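Local coordinates for protein adenylate kinase (Cryptosporidium parvum Iowa II, PDB 3BE4) that probably phosphorylates AMP at the expense of ATP, as adenylate kinases do, and binds the two-headed inhibitor bis(adenosine)-5'-pentaphosphate, at residues Lys26-Leu31 with Gln212-Leu217; Val64-Val69 with Pro92-Gln97. All blocks are in the same frame, centred on the assembly; numbering follows the deposited sequence.

Interaction 1 of 2, residues Lys26-Leu31 with Gln212-Leu217; sequences KKEYGL and QIKKIL
Helix 18-29 and helix 206-216 reach each other with their C-terminal ends, the backbones well apart: the CA atoms of Y29 and L217 are 9.2 Å from one another and those of E28 and K214 9.9 Å, so the contact is left to side chains. Y29 does most of the spanning. Its ring lies with one face under the isobutyl group of L217, whose CD1 sits 4.1 Å from the ring centroid and 22° off the ring normal, a CH-pi contact displaced toward the CE2 and CZ side. The L217 CB takes up the phenol end, 3.8 Å from Y29 OH, while the aliphatic CG of K214 lies 3.7 Å from the same oxygen. The chi1 of -59° sets the Y29 ring anti to its own carbonyl carbon, on the course that carries the hydroxyl across to the second helix.

These two helices pack beside the five-stranded parallel sheet of the P-loop NTPase fold. Helix 18-29 is the one that follows the first strand, 7-12, and helix 206-216 is the last of the chain; I213 and I216 reach strands 114-119 and 197-201. H6 meets the Y29 ring at about a right angle, and its NE2 is hydrogen-bonded to L217 OXT.

A water lying in the ring plane beyond Y29 OH, 2.7 Å from it, gives a hydrogen to K214 O at 2.8 Å, tying the phenol to the backbone carbonyl of K214. Farther out, K214 runs extended past CG and meets E28 at about a right angle; its NZ reaches E28 OE1 at 3.0 Å in a salt bridge whose hydrogen bond is weak.

Interaction 2 of 2, residues Val64-Val69 with Pro92-Gln97; sequences VGDEIV and PRTIPQ. With AP5 (bis(adenosine)-5'-pentaphosphate), chain C.
D66 and Q97 face each other across two helix starts, and almost everything in this contact converges on one oxygen, D66 OD1. Q97 NE2 donates to it at 2.8 Å, arriving on the anti side and 19° out of the carboxylate plane; the amide stands nearly perpendicular to the carboxylate. T94 OG1 gives its proton to the same oxygen at 2.9 Å, but from well above that plane. The T94 hydroxyl also accepts from Q97 N, making T94 the N-cap of helix 95-108; a chi1 of 63° turns OG1 back over the helix start, where it can serve both partners.

Q97 is buried and gripped through both ends of its amide. Its OE1 takes R93 N from above the carbonyl plane and accepts from the adenine N6A of AP5 at 3.0 Å, while NE2, besides bonding D66, donates to N1A at 3.0 Å. With both ends engaged, the amide's flip state is settled, and D66, behind the amide, probably helps orient it. V64 N donates to N3A at 3.1 Å.

On the outer side the contact has no directional bonds: the second oxygen of partly exposed D66, OD2, merely rests against the exposed ring of P96, with CB at 3.3 Å.

R93 carries the site on toward the phosphates: NH1 bonds O1B at 2.9 Å, and NH2 bonds O1B and, weakly, O2A, while its CG, CD and NE pass over one face of the adenine. A backbone N-H and a glutamine amide read the base, and an arginine just after P92, which follows a cis peptide bond, reaches the phosphates, as in the AMP-binding site of adenylate kinases.

How the interactions relate
The two contacts lie on opposite sides of the chain's centre, with 25 Å between their own centres and no touch. Both are partly buried and join helix ends, but different ones: C-terminal ends in interaction 1, N-terminal starts in interaction 2. Along the chain, both segments of interaction 2 fall between those of interaction 1, which brings a helix near the beginning together with the chain terminus. In interaction 1 the buried member is aromatic, Y29, and the charged pair E28-K214 stays partly exposed, remote from the nucleotide. In interaction 2 the buried members, T94 and Q97, are polar, and their directional bonding continues into AP5.

Interaction 1 of 2, residues Lys26-Leu31 with Gln212-Leu217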
loop_
_atom_site.group_PDB
_atom_site.type_symbol
_atom_site.label_atom_id
_atom_site.label_comp_id
_atom_site.label_asym_id
_atom_site.label_seq_id
_atom_site.Cartn_x
_atom_site.Cartn_y
_atom_site.Cartn_z
ATOM N N LYS A 26 7.927 1.975 8.597
ATOM C CA LYS A 26 7.908 0.868 9.556
ATOM C C LYS A 26 9.113 0.991 10.428
ATOM O O LYS A 26 9.008 0.819 11.668
ATOM C CB LYS A 26 8.190 -0.463 8.784
ATOM C CG LYS A 26 7.102 -0.977 8.341
ATOM C CD LYS A 26 7.450 -2.094 7.272
ATOM C CE LYS A 26 8.683 -2.967 7.443
ATOM N NZ LYS A 26 8.559 -4.106 6.358
ATOM N N LYS A 27 10.233 1.263 9.830
ATOM C CA LYS A 27 11.476 1.114 10.557
ATOM C C LYS A 27 11.655 2.393 11.396
ATOM O O LYS A 27 11.939 2.286 12.605
ATOM C CB LYS A 27 12.628 0.908 9.609
ATOM N N GLU A 28 11.369 3.555 10.873
ATOM C CA GLU A 28 11.696 4.768 11.631
ATOM C C GLU A 28 10.680 5.034 12.717
ATOM O O GLU A 28 10.982 5.704 13.733
ATOM C CB GLU A 28 11.595 5.951 10.670
ATOM C CG GLU A 28 12.437 7.077 11.095
ATOM C CD GLU A 28 13.561 7.184 10.081
ATOM O OE1 GLU A 28 13.867 8.323 9.689
ATOM O OE2 GLU A 28 14.052 6.118 9.622
ATOM N N TYR A 29 9.414 4.758 12.370
ATOM C CA TYR A 29 8.298 5.111 13.313
ATOM C C TYR A 29 7.755 3.897 14.074
ATOM O O TYR A 29 6.864 4.108 14.907
ATOM C CB TYR A 29 7.189 5.855 12.607
ATOM C CG TYR A 29 7.649 7.070 12.000
ATOM C CD1 TYR A 29 7.595 8.271 12.681
ATOM C CD2 TYR A 29 8.099 7.047 10.672
ATOM C CE1 TYR A 29 8.106 9.470 12.127
ATOM C CE2 TYR A 29 8.602 8.215 10.055
ATOM C CZ TYR A 29 8.574 9.424 10.777
ATOM O OH TYR A 29 9.010 10.557 10.127
ATOM N N GLY A 30 8.147 2.670 13.726
ATOM C CA GLY A 30 7.726 1.419 14.496
ATOM C C GLY A 30 6.246 1.124 14.321
ATOM O O GLY A 30 5.563 0.623 15.239
ATOM N N LEU A 31 5.784 1.405 13.097
ATOM C CA LEU A 31 4.345 1.164 12.792
ATOM C C LEU A 31 4.140 -0.178 12.143
ATOM O O LEU A 31 5.014 -0.674 11.398
ATOM C CB LEU A 31 3.848 2.245 11.861
ATOM C CG LEU A 31 4.119 3.714 12.223
ATOM C CD1 LEU A 31 3.364 4.740 11.264
ATOM C CD2 LEU A 31 3.655 3.992 13.688
ATOM N N GLN A 212 9.534 14.493 2.056
ATOM C CA GLN A 212 8.312 15.097 2.154
ATOM C C GLN A 212 7.380 14.413 3.120
ATOM O O GLN A 212 6.551 15.089 3.727
ATOM C CB GLN A 212 7.629 15.102 0.796
ATOM C CG GLN A 212 8.260 15.994 -0.254
ATOM C CD GLN A 212 7.421 15.739 -1.510
ATOM O OE1 GLN A 212 6.337 16.208 -1.683
ATOM N NE2 GLN A 212 7.936 14.787 -2.334
ATOM N N ILE A 213 7.466 13.093 3.183
ATOM C CA ILE A 213 6.713 12.391 4.152
ATOM C C ILE A 213 7.134 12.709 5.597
ATOM O O ILE A 213 6.243 12.951 6.446
ATOM C CB ILE A 213 6.668 10.856 3.854
ATOM C CG1 ILE A 213 5.891 10.680 2.527
ATOM C CG2 ILE A 213 6.003 10.117 5.097
ATOM C CD1 ILE A 213 5.989 9.182 2.089
ATOM N N LYS A 214 8.404 12.758 5.845
ATOM C CA LYS A 214 8.895 13.142 7.189
ATOM C C LYS A 214 8.407 14.533 7.625
ATOM O O LYS A 214 8.167 14.780 8.831
ATOM C CB LYS A 214 10.409 13.150 7.246
ATOM C CG LYS A 214 11.024 11.764 7.265
ATOM C CD LYS A 214 12.492 11.752 7.033
ATOM C CE LYS A 214 13.044 10.465 7.563
ATOM N NZ LYS A 214 14.511 10.490 7.757
ATOM N N LYS A 215 8.178 15.432 6.679
ATOM C CA LYS A 215 7.675 16.772 7.014
ATOM C C LYS A 215 6.264 16.765 7.488
ATOM O O LYS A 215 5.841 17.632 8.305
ATOM C CB LYS A 215 7.745 17.696 5.761
ATOM C CG LYS A 215 9.156 18.243 5.578
ATOM C CD LYS A 215 9.170 19.276 4.385
ATOM C CE LYS A 215 7.892 19.256 3.375
ATOM N NZ LYS A 215 8.155 19.210 1.798
ATOM N N ILE A 216 5.480 15.803 7.020
ATOM C CA ILE A 216 4.120 15.657 7.396
ATOM C C ILE A 216 3.935 14.835 8.678
ATOM O O ILE A 216 2.924 15.027 9.354
ATOM C CB ILE A 216 3.371 14.847 6.287
ATOM C CG1 ILE A 216 3.123 15.660 5.037
ATOM C CG2 ILE A 216 1.929 14.354 6.773
ATOM C CD1 ILE A 216 2.756 14.782 3.883
ATOM N N LEU A 217 4.802 13.883 8.964
ATOM C CA LEU A 217 4.693 13.005 10.160
ATOM C C LEU A 217 5.286 13.683 11.402
ATOM O O LEU A 217 5.873 14.760 11.193
ATOM C CB LEU A 217 5.415 11.671 9.921
ATOM C CG LEU A 217 4.620 10.838 8.893
ATOM C CD1 LEU A 217 5.215 9.429 8.700
ATOM C CD2 LEU A 217 3.148 10.802 9.243
ATOM O OXT LEU A 217 5.205 13.205 12.586
HETATM O O HOH W 1 8.756 13.088 10.951
#

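Interaction 2 of 2, residues Val64-Val69 with Pro92-Gln97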
loop_
_atom_site.group_PDB
_atom_site.type_symbol
_atom_site.label_atom_id
_atom_site.label_comp_id
_atom_site.label_asym_id
_atom_site.label_seq_id
_atom_site.Cartn_x
_atom_site.Cartn_y
_atom_site.Cartn_z
ATOM N N VAL A 64 -10.738 -7.079 -5.068
ATOM C CA VAL A 64 -11.369 -8.133 -4.397
ATOM C C VAL A 64 -12.515 -7.502 -3.618
ATOM O O VAL A 64 -12.526 -6.285 -3.367
ATOM C CB VAL A 64 -10.279 -8.783 -3.475
ATOM C CG1 VAL A 64 -10.855 -9.738 -2.450
ATOM C CG2 VAL A 64 -9.217 -9.449 -4.378
ATOM N N GLY A 65 -13.468 -8.326 -3.197
ATOM C CA GLY A 65 -14.641 -7.855 -2.407
ATOM C C GLY A 65 -14.351 -7.007 -1.147
ATOM O O GLY A 65 -13.354 -7.302 -0.404
ATOM N N ASP A 66 -15.095 -5.942 -0.903
ATOM C CA ASP A 66 -14.913 -5.100 0.274
ATOM C C ASP A 66 -14.896 -5.923 1.538
ATOM O O ASP A 66 -14.074 -5.691 2.461
ATOM C CB ASP A 66 -16.043 -4.122 0.369
ATOM C CG ASP A 66 -15.885 -2.958 -0.660
ATOM O OD1 ASP A 66 -14.747 -2.615 -1.202
ATOM O OD2 ASP A 66 -16.945 -2.267 -0.987
ATOM N N GLU A 67 -15.778 -6.905 1.641
ATOM C CA GLU A 67 -15.953 -7.653 2.858
ATOM C C GLU A 67 -14.737 -8.547 3.146
ATOM O O GLU A 67 -14.377 -8.747 4.296
ATOM C CB GLU A 67 -17.312 -8.405 2.821
ATOM C CG GLU A 67 -17.757 -9.270 1.588
ATOM C CD GLU A 67 -17.341 -8.836 0.178
ATOM O OE1 GLU A 67 -17.752 -7.731 -0.310
ATOM O OE2 GLU A 67 -16.587 -9.663 -0.406
ATOM N N ILE A 68 -14.143 -9.072 2.118
ATOM C CA ILE A 68 -12.975 -9.916 2.258
ATOM C C ILE A 68 -11.806 -9.046 2.840
ATOM O O ILE A 68 -11.130 -9.465 3.815
ATOM C CB ILE A 68 -12.575 -10.449 0.875
ATOM C CG1 ILE A 68 -13.650 -11.500 0.509
ATOM C CG2 ILE A 68 -11.239 -11.171 0.931
ATOM C CD1 ILE A 68 -13.563 -12.013 -0.952
ATOM N N VAL A 69 -11.522 -7.901 2.227
ATOM C CA VAL A 69 -10.447 -7.140 2.727
ATOM C C VAL A 69 -10.739 -6.508 4.065
ATOM O O VAL A 69 -9.848 -6.408 4.937
ATOM C CB VAL A 69 -9.938 -6.187 1.691
ATOM C CG1 VAL A 69 -8.871 -5.417 2.268
ATOM C CG2 VAL A 69 -9.508 -6.985 0.434
ATOM N N PRO A 92 -7.864 1.917 2.917
ATOM C CA PRO A 92 -9.041 1.575 2.040
ATOM C C PRO A 92 -8.869 1.942 0.589
ATOM O O PRO A 92 -8.135 2.861 0.308
ATOM C CB PRO A 92 -10.187 2.526 2.616
ATOM C CG PRO A 92 -9.454 3.574 3.276
ATOM C CD PRO A 92 -8.159 2.998 3.861
ATOM N N ARG A 93 -9.604 1.315 -0.334
ATOM C CA ARG A 93 -9.467 1.774 -1.678
ATOM C C ARG A 93 -10.870 1.962 -2.265
ATOM O O ARG A 93 -10.980 2.269 -3.421
ATOM C CB ARG A 93 -8.336 0.906 -2.477
ATOM C CG ARG A 93 -8.702 -0.447 -2.743
ATOM C CD ARG A 93 -7.734 -0.924 -3.802
ATOM N NE ARG A 93 -6.411 -1.291 -3.207
ATOM C CZ ARG A 93 -5.352 -1.513 -3.976
ATOM N NH1 ARG A 93 -5.323 -1.343 -5.306
ATOM N NH2 ARG A 93 -4.234 -1.948 -3.325
ATOM N N THR A 94 -11.937 1.844 -1.445
ATOM C CA THR A 94 -13.294 2.197 -1.867
ATOM C C THR A 94 -13.931 2.926 -0.660
ATOM O O THR A 94 -13.479 2.819 0.484
ATOM C CB THR A 94 -14.195 0.979 -2.163
ATOM O OG1 THR A 94 -14.364 0.208 -0.924
ATOM C CG2 THR A 94 -13.627 0.123 -3.240
ATOM N N ILE A 95 -15.030 3.619 -0.910
ATOM C CA ILE A 95 -15.735 4.304 0.116
ATOM C C ILE A 95 -16.307 3.287 1.140
ATOM O O ILE A 95 -16.123 3.596 2.314
ATOM C CB ILE A 95 -16.898 5.250 -0.510
ATOM C CG1 ILE A 95 -16.257 6.338 -1.318
ATOM C CG2 ILE A 95 -17.693 5.839 0.626
ATOM C CD1 ILE A 95 -15.410 7.304 -0.412
ATOM N N PRO A 96 -16.972 2.149 0.757
ATOM C CA PRO A 96 -17.368 1.154 1.793
ATOM C C PRO A 96 -16.227 0.662 2.657
ATOM O O PRO A 96 -16.400 0.475 3.847
ATOM C CB PRO A 96 -18.093 0.027 1.032
ATOM C CG PRO A 96 -18.590 0.805 -0.210
ATOM C CD PRO A 96 -17.532 1.798 -0.589
ATOM N N GLN A 97 -15.039 0.590 2.082
ATOM C CA GLN A 97 -13.854 0.201 2.993
ATOM C C GLN A 97 -13.501 1.294 3.942
ATOM O O GLN A 97 -13.109 0.981 5.056
ATOM C CB GLN A 97 -12.679 -0.095 2.111
ATOM C CG GLN A 97 -12.898 -1.403 1.350
ATOM C CD GLN A 97 -11.713 -1.741 0.380
ATOM O OE1 GLN A 97 -10.621 -1.210 0.584
ATOM N NE2 GLN A 97 -11.984 -2.520 -0.719
HETATM P PA AP5 C . -1.185 -4.084 -4.263
HETATM O O1A AP5 C . -0.098 -5.131 -3.971
HETATM O O2A AP5 C . -1.425 -3.013 -3.306
HETATM O O3A AP5 C . -0.924 -3.462 -5.715
HETATM P PB AP5 C . -1.290 -2.041 -6.324
HETATM O O1B AP5 C . -2.460 -1.476 -5.677
HETATM O O2B AP5 C . -1.235 -2.201 -7.849
HETATM O O3B AP5 C . 0.059 -1.178 -5.813
HETATM P PG AP5 C . 1.573 -1.575 -5.877
HETATM O O1G AP5 C . 1.870 -2.028 -7.264
HETATM O O2G AP5 C . 1.826 -2.471 -4.734
HETATM O O3G AP5 C . 2.130 -0.113 -5.656
HETATM P PD AP5 C . 2.998 0.618 -4.482
HETATM O O1D AP5 C . 3.161 -0.333 -3.376
HETATM O O2D AP5 C . 2.364 1.934 -4.297
HETATM O O3D AP5 C . 4.377 0.912 -5.238
HETATM P PE AP5 C . 5.800 0.242 -4.978
HETATM O O1E AP5 C . 5.679 -1.179 -5.140
HETATM O O2E AP5 C . 6.433 0.764 -3.704
HETATM O O5F AP5 C . -2.617 -4.756 -4.492
HETATM C C5F AP5 C . -2.544 -5.945 -5.295
HETATM C C4F AP5 C . -4.041 -6.145 -5.777
HETATM O O4F AP5 C . -4.724 -6.767 -4.714
HETATM C C3F AP5 C . -4.848 -4.957 -6.140
HETATM O O3F AP5 C . -4.612 -4.542 -7.468
HETATM C C2F AP5 C . -6.239 -5.604 -5.972
HETATM O O2F AP5 C . -6.483 -6.617 -7.024
HETATM C C1F AP5 C . -6.108 -6.356 -4.660
HETATM N N9A AP5 C . -6.363 -5.481 -3.547
HETATM C C8A AP5 C . -5.352 -5.053 -2.642
HETATM N N7A AP5 C . -5.878 -4.274 -1.712
HETATM C C5A AP5 C . -7.265 -4.217 -1.959
HETATM C C6A AP5 C . -8.293 -3.603 -1.270
HETATM N N6A AP5 C . -8.216 -2.740 -0.250
HETATM N N1A AP5 C . -9.569 -3.795 -1.854
HETATM C C2A AP5 C . -9.691 -4.602 -2.885
HETATM N N3A AP5 C . -8.720 -5.229 -3.583
HETATM C C4A AP5 C . -7.435 -5.073 -3.021
HETATM O O5J AP5 C . 6.632 0.923 -6.123
HETATM C C5J AP5 C . 6.412 0.515 -7.561
HETATM C C4J AP5 C . 7.799 0.659 -8.225
HETATM O O4J AP5 C . 8.324 2.001 -8.245
HETATM C C3J AP5 C . 8.828 -0.300 -7.623
HETATM O O3J AP5 C . 9.650 -0.806 -8.653
HETATM C C2J AP5 C . 9.605 0.715 -6.843
HETATM O O2J AP5 C . 10.956 0.307 -6.678
HETATM C C1J AP5 C . 9.710 1.963 -7.603
HETATM N N9B AP5 C . 9.771 3.224 -6.930
HETATM C C8B AP5 C . 9.214 3.542 -5.692
HETATM N N7B AP5 C . 9.442 4.848 -5.458
HETATM C C5B AP5 C . 10.143 5.367 -6.520
HETATM C C6B AP5 C . 10.505 6.695 -6.908
HETATM N N6B AP5 C . 10.265 7.714 -6.082
HETATM N N1B AP5 C . 11.158 6.860 -8.092
HETATM C C2B AP5 C . 11.320 5.774 -8.965
HETATM N N3B AP5 C . 10.911 4.497 -8.691
HETATM C C4B AP5 C . 10.229 4.301 -7.503
#